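Local coordinates for protein probable dipeptidase (Pseudomonas aeruginosa, PDB 3B40) that probably hydrolyses dipeptides as a metal-dependent dipeptidase of the membrane dipeptidase (M19) family, built on a TIM-barrel fold, at residues Gln13-Leu18 and Glu381-Gly386; Ser24-Ile29 and Asp367-Val372; Ile351-Ile356 and Phe400-Gly405. The protein carries 11 engineered substitutions. All coordinates share one frame; numbering follows the deposited sequence.

Interaction 1 (Gln13-Leu18 and Glu381-Gly386). Engineered in segment 13-18: Q13 (natural residue Lys). With CA (calcium ion), chain E; CD (cadmium ion), chain B.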
loop_
_atom_site.group_PDB
_atom_site.type_symbol
_atom_site.label_atom_id
_atom_site.label_comp_id
_atom_site.label_asym_id
_atom_site.label_seq_id
_atom_site.Cartn_x
_atom_site.Cartn_y
_atom_site.Cartn_z
ATOM N N GLN A 13 20.472 18.945 -7.618
ATOM C CA GLN A 13 19.947 20.293 -7.936
ATOM C C GLN A 13 18.818 20.213 -8.943
ATOM O O GLN A 13 17.804 20.875 -8.817
ATOM C CB GLN A 13 21.058 21.185 -8.535
ATOM C CG GLN A 13 22.052 21.739 -7.508
ATOM C CD GLN A 13 21.372 22.480 -6.378
ATOM O OE1 GLN A 13 20.534 23.370 -6.620
ATOM N NE2 GLN A 13 21.699 22.101 -5.126
ATOM N N HIS A 14 19.018 19.407 -9.967
ATOM C CA HIS A 14 17.967 19.147 -10.934
ATOM C C HIS A 14 16.718 18.558 -10.252
ATOM O O HIS A 14 15.615 18.987 -10.542
ATOM C CB HIS A 14 18.522 18.221 -11.997
ATOM C CG HIS A 14 17.592 17.949 -13.128
ATOM N ND1 HIS A 14 17.832 16.945 -14.041
ATOM C CD2 HIS A 14 16.413 18.513 -13.485
ATOM C CE1 HIS A 14 16.849 16.910 -14.923
ATOM N NE2 HIS A 14 15.978 17.854 -14.615
ATOM N N ALA A 15 16.894 17.604 -9.340
ATOM C CA ALA A 15 15.773 16.989 -8.615
ATOM C C ALA A 15 15.044 18.075 -7.809
ATOM O O ALA A 15 13.816 18.158 -7.835
ATOM C CB ALA A 15 16.284 15.891 -7.680
ATOM N N GLU A 16 15.804 18.914 -7.106
ATOM C CA GLU A 16 15.196 19.989 -6.280
ATOM C C GLU A 16 14.447 21.009 -7.129
ATOM O O GLU A 16 13.303 21.350 -6.832
ATOM C CB GLU A 16 16.246 20.643 -5.363
ATOM C CG GLU A 16 16.805 19.648 -4.341
ATOM C CD GLU A 16 18.104 20.104 -3.716
ATOM O OE1 GLU A 16 18.644 21.177 -4.113
ATOM O OE2 GLU A 16 18.578 19.382 -2.817
ATOM N N GLU A 17 15.051 21.438 -8.232
ATOM C CA GLU A 17 14.376 22.376 -9.137
ATOM C C GLU A 17 13.050 21.835 -9.637
ATOM O O GLU A 17 12.045 22.574 -9.718
ATOM C CB GLU A 17 15.293 22.765 -10.313
ATOM C CG GLU A 17 16.407 23.718 -9.925
ATOM C CD GLU A 17 15.874 25.080 -9.406
ATOM O OE1 GLU A 17 14.845 25.588 -9.919
ATOM O OE2 GLU A 17 16.472 25.644 -8.465
ATOM N N LEU A 18 13.021 20.538 -9.952
ATOM C CA LEU A 18 11.801 19.912 -10.486
ATOM C C LEU A 18 10.692 19.856 -9.409
ATOM O O LEU A 18 9.511 20.166 -9.677
ATOM C CB LEU A 18 12.138 18.529 -11.110
ATOM C CG LEU A 18 11.068 17.717 -11.869
ATOM C CD1 LEU A 18 10.587 18.403 -13.188
ATOM C CD2 LEU A 18 11.554 16.284 -12.113
ATOM N N GLU A 381 17.480 9.268 -8.644
ATOM C CA GLU A 381 17.716 7.957 -9.298
ATOM C C GLU A 381 17.005 7.868 -10.652
ATOM O O GLU A 381 17.577 7.340 -11.601
ATOM C CB GLU A 381 17.326 6.791 -8.396
ATOM C CG GLU A 381 17.686 5.375 -8.931
ATOM C CD GLU A 381 19.167 5.147 -9.218
ATOM O OE1 GLU A 381 20.031 5.778 -8.567
ATOM O OE2 GLU A 381 19.473 4.311 -10.106
ATOM N N LEU A 382 15.755 8.343 -10.722
ATOM C CA LEU A 382 15.025 8.478 -11.999
ATOM C C LEU A 382 15.746 9.360 -13.034
ATOM O O LEU A 382 15.925 8.971 -14.200
ATOM C CB LEU A 382 13.594 8.976 -11.772
ATOM C CG LEU A 382 12.636 8.022 -11.046
ATOM C CD1 LEU A 382 11.398 8.779 -10.497
ATOM C CD2 LEU A 382 12.291 6.866 -11.980
ATOM N N ILE A 383 16.167 10.547 -12.621
ATOM C CA ILE A 383 16.993 11.393 -13.506
ATOM C C ILE A 383 18.209 10.600 -14.051
ATOM O O ILE A 383 18.450 10.525 -15.258
ATOM C CB ILE A 383 17.457 12.678 -12.767
ATOM C CG1 ILE A 383 16.263 13.610 -12.532
ATOM C CG2 ILE A 383 18.525 13.407 -13.559
ATOM C CD1 ILE A 383 16.505 14.685 -11.458
ATOM N N THR A 384 18.929 9.964 -13.144
ATOM C CA THR A 384 20.134 9.207 -13.461
ATOM C C THR A 384 19.875 8.109 -14.516
ATOM O O THR A 384 20.717 7.849 -15.385
ATOM C CB THR A 384 20.713 8.643 -12.151
ATOM O OG1 THR A 384 21.051 9.751 -11.299
ATOM C CG2 THR A 384 21.945 7.771 -12.383
ATOM N N ARG A 385 18.705 7.486 -14.460
ATOM C CA ARG A 385 18.396 6.444 -15.429
ATOM C C ARG A 385 17.889 6.950 -16.751
ATOM O O ARG A 385 17.706 6.157 -17.673
ATOM C CB ARG A 385 17.409 5.457 -14.866
ATOM C CG ARG A 385 17.993 4.816 -13.685
ATOM C CD ARG A 385 17.792 3.345 -13.690
ATOM N NE ARG A 385 18.135 2.883 -12.370
ATOM C CZ ARG A 385 17.818 1.700 -11.895
ATOM N NH1 ARG A 385 17.111 0.844 -12.634
ATOM N NH2 ARG A 385 18.192 1.394 -10.684
ATOM N N GLY A 386 17.647 8.247 -16.853
ATOM C CA GLY A 386 17.264 8.849 -18.127
ATOM C C GLY A 386 15.790 9.183 -18.320
ATOM O O GLY A 386 15.364 9.470 -19.442
HETATM CA CA CA E . 14.394 19.311 -15.687
HETATM CD CD CD B . 14.791 27.241 -8.136
HETATM O O HOH W 1 13.653 20.719 -13.859
#

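Interaction 2 (Ser24-Ile29 and Asp367-Val372)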
loop_
_atom_site.group_PDB
_atom_site.type_symbol
_atom_site.label_atom_id
_atom_site.label_comp_id
_atom_site.label_asym_id
_atom_site.label_seq_id
_atom_site.Cartn_x
_atom_site.Cartn_y
_atom_site.Cartn_z
ATOM N N SER A 24 3.714 15.749 -6.283
ATOM C CA SER A 24 4.199 14.441 -5.906
ATOM C C SER A 24 3.114 13.802 -5.016
ATOM O O SER A 24 2.451 14.480 -4.245
ATOM C CB SER A 24 5.524 14.556 -5.175
ATOM O OG SER A 24 5.464 15.573 -4.215
ATOM N N PHE A 25 2.908 12.504 -5.173
ATOM C CA PHE A 25 1.801 11.824 -4.529
ATOM C C PHE A 25 2.265 10.429 -4.195
ATOM O O PHE A 25 2.855 9.762 -5.031
ATOM C CB PHE A 25 0.571 11.780 -5.434
ATOM C CG PHE A 25 -0.560 10.942 -4.884
ATOM C CD1 PHE A 25 -1.235 11.327 -3.726
ATOM C CD2 PHE A 25 -0.912 9.741 -5.497
ATOM C CE1 PHE A 25 -2.287 10.546 -3.209
ATOM C CE2 PHE A 25 -1.980 8.958 -4.987
ATOM C CZ PHE A 25 -2.652 9.363 -3.850
ATOM N N ASP A 26 2.016 10.016 -2.950
ATOM C CA ASP A 26 2.403 8.686 -2.465
ATOM C C ASP A 26 1.107 7.936 -2.143
ATOM O O ASP A 26 0.379 8.314 -1.228
ATOM C CB ASP A 26 3.288 8.854 -1.229
ATOM C CG ASP A 26 3.757 7.519 -0.627
ATOM O OD1 ASP A 26 3.130 6.458 -0.856
ATOM O OD2 ASP A 26 4.759 7.544 0.109
ATOM N N SER A 27 0.819 6.883 -2.909
ATOM C CA SER A 27 -0.469 6.213 -2.835
ATOM C C SER A 27 -0.612 5.289 -1.650
ATOM O O SER A 27 -1.622 4.598 -1.536
ATOM C CB SER A 27 -0.790 5.462 -4.153
ATOM O OG SER A 27 0.278 4.597 -4.494
ATOM N N ARG A 28 0.387 5.241 -0.762
ATOM C CA ARG A 28 0.289 4.332 0.388
ATOM C C ARG A 28 1.176 4.698 1.594
ATOM O O ARG A 28 2.356 4.373 1.645
ATOM C CB ARG A 28 0.499 2.872 -0.057
ATOM C CG ARG A 28 0.509 1.860 1.076
ATOM C CD ARG A 28 -0.898 1.515 1.509
ATOM N NE ARG A 28 -0.862 0.449 2.516
ATOM C CZ ARG A 28 -1.504 0.497 3.684
ATOM N NH1 ARG A 28 -2.255 1.567 4.008
ATOM N NH2 ARG A 28 -1.381 -0.530 4.516
ATOM N N ILE A 29 0.575 5.409 2.535
ATOM C CA ILE A 29 1.137 5.672 3.848
ATOM C C ILE A 29 0.103 5.314 4.915
ATOM O O ILE A 29 -1.094 5.615 4.796
ATOM C CB ILE A 29 1.610 7.157 4.020
ATOM C CG1 ILE A 29 2.580 7.527 2.899
ATOM C CG2 ILE A 29 2.233 7.401 5.459
ATOM C CD1 ILE A 29 3.067 8.981 2.911
ATOM N N ASP A 367 16.734 1.912 1.449
ATOM C CA ASP A 367 17.975 2.642 1.657
ATOM C C ASP A 367 18.017 3.813 0.669
ATOM O O ASP A 367 17.976 3.612 -0.536
ATOM C CB ASP A 367 19.177 1.698 1.475
ATOM C CG ASP A 367 20.508 2.365 1.800
ATOM O OD1 ASP A 367 20.524 3.345 2.568
ATOM O OD2 ASP A 367 21.556 1.911 1.281
ATOM N N GLY A 368 18.075 5.034 1.190
ATOM C CA GLY A 368 18.116 6.243 0.366
ATOM C C GLY A 368 16.768 6.954 0.319
ATOM O O GLY A 368 16.663 8.072 -0.192
ATOM N N TRP A 369 15.733 6.295 0.860
ATOM C CA TRP A 369 14.360 6.848 0.950
ATOM C C TRP A 369 13.678 6.321 2.190
ATOM O O TRP A 369 12.945 5.350 2.129
ATOM C CB TRP A 369 13.532 6.515 -0.302
ATOM C CG TRP A 369 12.130 7.123 -0.368
ATOM C CD1 TRP A 369 11.735 8.331 0.136
ATOM C CD2 TRP A 369 10.961 6.552 -1.001
ATOM N NE1 TRP A 369 10.388 8.543 -0.128
ATOM C CE2 TRP A 369 9.904 7.472 -0.842
ATOM C CE3 TRP A 369 10.715 5.346 -1.703
ATOM C CZ2 TRP A 369 8.621 7.238 -1.354
ATOM C CZ3 TRP A 369 9.452 5.122 -2.218
ATOM C CH2 TRP A 369 8.408 6.064 -2.033
ATOM N N LYS A 370 13.888 7.005 3.307
ATOM C CA LYS A 370 13.526 6.454 4.586
ATOM C C LYS A 370 12.324 7.148 5.190
ATOM O O LYS A 370 11.748 6.670 6.166
ATOM C CB LYS A 370 14.723 6.492 5.536
ATOM C CG LYS A 370 15.070 7.873 6.099
ATOM C CD LYS A 370 16.291 7.766 7.000
ATOM C CE LYS A 370 17.017 9.088 7.083
ATOM N NZ LYS A 370 16.372 10.008 8.079
ATOM N N ASP A 371 11.978 8.298 4.623
ATOM C CA ASP A 371 10.758 9.000 5.002
ATOM C C ASP A 371 10.362 10.013 3.906
ATOM O O ASP A 371 11.052 10.142 2.882
ATOM C CB ASP A 371 10.895 9.612 6.428
ATOM C CG ASP A 371 11.946 10.718 6.504
ATOM O OD1 ASP A 371 12.037 11.550 5.561
ATOM O OD2 ASP A 371 12.688 10.743 7.510
ATOM N N VAL A 372 9.249 10.711 4.103
ATOM C CA VAL A 372 8.665 11.536 3.025
ATOM C C VAL A 372 9.542 12.723 2.661
ATOM O O VAL A 372 9.338 13.334 1.613
ATOM C CB VAL A 372 7.216 12.046 3.316
ATOM C CG1 VAL A 372 6.246 10.862 3.370
ATOM C CG2 VAL A 372 7.175 12.875 4.610
#

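Interaction 3 (Ile351-Ile356 and Phe400-Gly405). With CD (cadmium ion), chain C.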
loop_
_atom_site.group_PDB
_atom_site.type_symbol
_atom_site.label_atom_id
_atom_site.label_comp_id
_atom_site.label_asym_id
_atom_site.label_seq_id
_atom_site.Cartn_x
_atom_site.Cartn_y
_atom_site.Cartn_z
ATOM N N ILE A 351 4.772 4.164 -19.769
ATOM C CA ILE A 351 5.006 5.214 -18.762
ATOM C C ILE A 351 3.696 5.726 -18.171
ATOM O O ILE A 351 3.680 6.215 -17.053
ATOM C CB ILE A 351 5.894 6.418 -19.302
ATOM C CG1 ILE A 351 6.274 7.381 -18.171
ATOM C CG2 ILE A 351 5.243 7.191 -20.437
ATOM C CD1 ILE A 351 7.343 6.818 -17.238
ATOM N N ASP A 352 2.604 5.608 -18.925
ATOM C CA ASP A 352 1.323 6.198 -18.506
ATOM C C ASP A 352 0.595 5.378 -17.419
ATOM O O ASP A 352 -0.463 5.790 -16.882
ATOM C CB ASP A 352 0.393 6.354 -19.705
ATOM C CG ASP A 352 0.822 7.455 -20.678
ATOM O OD1 ASP A 352 1.473 8.470 -20.292
ATOM O OD2 ASP A 352 0.430 7.324 -21.856
ATOM N N HIS A 353 1.149 4.221 -17.086
ATOM C CA HIS A 353 0.445 3.291 -16.201
ATOM C C HIS A 353 1.215 2.900 -14.974
ATOM O O HIS A 353 0.908 1.851 -14.340
ATOM C CB HIS A 353 0.020 2.050 -16.994
ATOM C CG HIS A 353 -0.912 2.383 -18.102
ATOM N ND1 HIS A 353 -2.233 2.702 -17.875
ATOM C CD2 HIS A 353 -0.701 2.547 -19.430
ATOM C CE1 HIS A 353 -2.811 2.992 -19.028
ATOM N NE2 HIS A 353 -1.905 2.894 -19.983
ATOM N N VAL A 354 2.202 3.734 -14.643
ATOM C CA VAL A 354 3.074 3.505 -13.503
ATOM C C VAL A 354 3.112 4.720 -12.529
ATOM O O VAL A 354 3.043 5.893 -12.935
ATOM C CB VAL A 354 4.516 3.053 -13.948
ATOM C CG1 VAL A 354 5.361 2.562 -12.751
ATOM C CG2 VAL A 354 4.453 1.924 -14.985
ATOM N N GLY A 355 3.221 4.409 -11.242
ATOM C CA GLY A 355 3.340 5.427 -10.172
ATOM C C GLY A 355 4.278 4.921 -9.099
ATOM O O GLY A 355 5.013 3.972 -9.329
ATOM N N ILE A 356 4.229 5.536 -7.915
ATOM C CA ILE A 356 5.223 5.296 -6.866
ATOM C C ILE A 356 4.492 5.310 -5.541
ATOM O O ILE A 356 3.551 6.073 -5.356
ATOM C CB ILE A 356 6.353 6.420 -6.839
ATOM C CG1 ILE A 356 7.009 6.575 -8.222
ATOM C CG2 ILE A 356 7.429 6.107 -5.751
ATOM C CD1 ILE A 356 7.861 7.872 -8.382
ATOM N N PHE A 400 -1.843 8.698 -11.714
ATOM C CA PHE A 400 -2.884 8.469 -10.699
ATOM C C PHE A 400 -4.019 9.471 -10.826
ATOM O O PHE A 400 -5.185 9.100 -10.747
ATOM C CB PHE A 400 -2.329 8.452 -9.258
ATOM C CG PHE A 400 -3.384 8.166 -8.198
ATOM C CD1 PHE A 400 -3.581 6.869 -7.721
ATOM C CD2 PHE A 400 -4.175 9.187 -7.683
ATOM C CE1 PHE A 400 -4.534 6.605 -6.738
ATOM C CE2 PHE A 400 -5.158 8.918 -6.705
ATOM C CZ PHE A 400 -5.317 7.634 -6.235
ATOM N N LEU A 401 -3.678 10.754 -10.965
ATOM C CA LEU A 401 -4.694 11.801 -11.063
ATOM C C LEU A 401 -5.569 11.635 -12.319
ATOM O O LEU A 401 -6.759 11.870 -12.254
ATOM C CB LEU A 401 -4.034 13.174 -11.051
ATOM C CG LEU A 401 -3.284 13.603 -9.772
ATOM C CD1 LEU A 401 -2.593 14.951 -9.964
ATOM C CD2 LEU A 401 -4.232 13.655 -8.563
ATOM N N ARG A 402 -4.980 11.217 -13.452
ATOM C CA ARG A 402 -5.769 10.950 -14.688
ATOM C C ARG A 402 -6.765 9.824 -14.423
ATOM O O ARG A 402 -7.980 9.946 -14.683
ATOM C CB ARG A 402 -4.861 10.527 -15.857
ATOM C CG ARG A 402 -5.597 10.177 -17.215
ATOM C CD ARG A 402 -4.747 9.260 -18.110
ATOM N NE ARG A 402 -4.590 7.905 -17.543
ATOM C CZ ARG A 402 -3.432 7.317 -17.209
ATOM N NH1 ARG A 402 -3.442 6.082 -16.708
ATOM N NH2 ARG A 402 -2.263 7.946 -17.354
ATOM N N ALA A 403 -6.245 8.713 -13.925
ATOM C CA ALA A 403 -7.098 7.532 -13.672
ATOM C C ALA A 403 -8.210 7.871 -12.675
ATOM O O ALA A 403 -9.349 7.448 -12.840
ATOM C CB ALA A 403 -6.251 6.371 -13.152
ATOM N N TRP A 404 -7.868 8.629 -11.632
ATOM C CA TRP A 404 -8.856 9.064 -10.649
ATOM C C TRP A 404 -9.958 9.857 -11.327
ATOM O O TRP A 404 -11.140 9.658 -11.026
ATOM C CB TRP A 404 -8.181 9.879 -9.530
ATOM C CG TRP A 404 -9.001 10.289 -8.334
ATOM C CD1 TRP A 404 -10.282 9.916 -8.018
ATOM C CD2 TRP A 404 -8.557 11.147 -7.262
ATOM N NE1 TRP A 404 -10.670 10.513 -6.836
ATOM C CE2 TRP A 404 -9.630 11.264 -6.346
ATOM C CE3 TRP A 404 -7.367 11.833 -7.002
ATOM C CZ2 TRP A 404 -9.547 12.044 -5.189
ATOM C CZ3 TRP A 404 -7.271 12.617 -5.826
ATOM C CH2 TRP A 404 -8.368 12.725 -4.950
ATOM N N GLY A 405 -9.589 10.766 -12.229
ATOM C CA GLY A 405 -10.596 11.538 -12.920
ATOM C C GLY A 405 -11.527 10.650 -13.731
ATOM O O GLY A 405 -12.741 10.887 -13.750
HETATM CD CD CD C . -2.331 3.616 -22.116
HETATM O O HOH W 2 -2.387 5.911 -21.752
HETATM O O HOH W 3 -4.528 4.953 -21.244
HETATM O O HOH W 4 -2.801 1.252 -22.767
HETATM O O HOH W 5 -0.006 3.227 -22.774
#

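Interaction 1 (Gln13-Leu18 and Glu381-Gly386)
I383 reaches from helix 375-385 into the flank of helix 9-19 and meets H14 and A15, the nearest pair of CA atoms being A15 and I383 at 7.5 Å. The tight part is small and centred on the tip of I383. Its CD1 lies over one face of the imidazole, 3.9 Å from the H14 ring centroid and 23° off the ring normal, which satisfies the geometry of a CH-pi contact; the methyl is offset toward the rim. Its other branch, CG2, lies 3.6 Å from H14 ND1, so both branches bear on the same side of the ring. CD1 also approaches the backbone, 3.6 Å from A15 N, with the A15 CB methyl 4.0 Å from the same CD1. With CG anti to the backbone N (chi1 -175°), the H14 ring is placed under I383 CD1, while NE2 points past the packing and binds a calcium ion at 2.4 Å, a site that water 1 and D389 share. Away from I383 the contact thins out: H14 is partly exposed, and the exposed T384 and G386 make no contact with residues 13-18. E17 takes no part in the packing and chelates a cadmium ion through both carboxylate oxygens, together with E20. R385 holds E381 side-on, NE lying 3.0 Å from OE2, and the helix ends at G386 in a Schellman motif. No hydrogen bond crosses between the segments, which bury just 148 Å²; dispersion therefore joins the helices here, and polar chemistry is directed to the metals.

Interaction 2 (Ser24-Ile29 and Asp367-Val372)
A carboxylate set against an indole without a hydrogen bond between them is the oddity here: D26 OD2 comes within 4.1 Å of W369 CZ2, at the benzo end of the ring system. The approach is oblique, the carboxylate and ring planes lying 41° apart, and at this distance it is a loose approach, not close packing or a bond. The polar needs of D26 are met elsewhere. OD2 is hydrogen-bonded to S358, while OD1 accepts from the backbone N of R28 at 3.0 Å, with an N-H...O angle of 161°. That second bond closes an Asx turn where the chain bends at S27, and together the two bonds should fix the rotation of the carboxylate. The other point of touch is purely apolar: I29 CD1 lies 3.7 Å from V372 CG1, methyl against methyl. Extension of I29 through CG1 to CD1 (chi2 177°) carries its end across to the valine. All four touching residues are buried, yet the segments share only 103 Å²; neighbours supply much of the remaining packing: F360 meets W369 edge-to-face, I356 and I375 also pack on the indole, and L60 lies against V372. The irregular 367-372 segment thus lays its tryptophan and valine beside strand 25-29, whose backbone pairs in parallel with strand 62-68. It belongs to the loop leading from strand 354-357 to helix 375-385, a beta-to-alpha connection packed against a strand of the parallel sheet, in keeping with the TIM-barrel fold of this family.

Interaction 3 (Ile351-Ile356 and Phe400-Gly405)
R402 contributes 58 Å² to this contact, D352 35 Å² and H353 16 Å², and the geometry turns on how the arginine takes hold of one carbonyl. Its guanidinium grips D352 O end-on with two nitrogens: NH2 to D352 O measures 2.8 Å and NH1 to D352 O 3.0 Å. The oxygen lies near the guanidinium plane, but the two donors reach it differently. NH2 arrives in the carbonyl plane on a lone pair, whereas NH1 is tilted 27° from that plane; neither N-H...O bond is straight, as expected when two donors converge on one atom. After two extended torsions, a bend at chi3 (68°) turns the guanidinium toward the carbonyl. The D352 carboxylate does something else: OD1 forms a salt bridge with K394, and OD2 accepts from water 2. This water is also a ligand of the cadmium ion, which H353 binds through NE2 at 2.3 Å. The ring's other nitrogen, ND1, hydrogen-bonds to G260 O and lies 3.8 Å from R402 NH1, an oblique approach with ring and guanidinium planes 62° apart. The G260 bond should therefore help orient the metal-binding nitrogen. R402 NH1 also bonds to G259 O, so the arginine joins helix 389-409 both to the turn preceding strand 354-357 and to the approach to strand 261-265. Those two strands are parallel neighbours, with R402 and A403 packed on V261 and V354 facing helix 335-349.

In the fold
From the N terminus, helix 9-19 leads directly into strand 25-29, and each finds its partner more than 330 residues later. Interaction 1 closes the longer loop, joining helix 9-19 to helix 375-385; interaction 2 is nested inside it, tying strand 25-29 to the loop before that helix. Interaction 3 closes a short loop of 43 intervening residues between the entry to strand 354-357 and helix 389-409, and it crosses both others along the chain. Spatially, interaction 3 touches both: I356 meets L382 of interaction 1 and W369 of interaction 2, while F400 packs on F25. Together they knit the first helix and strand to the C-terminal strand and helices.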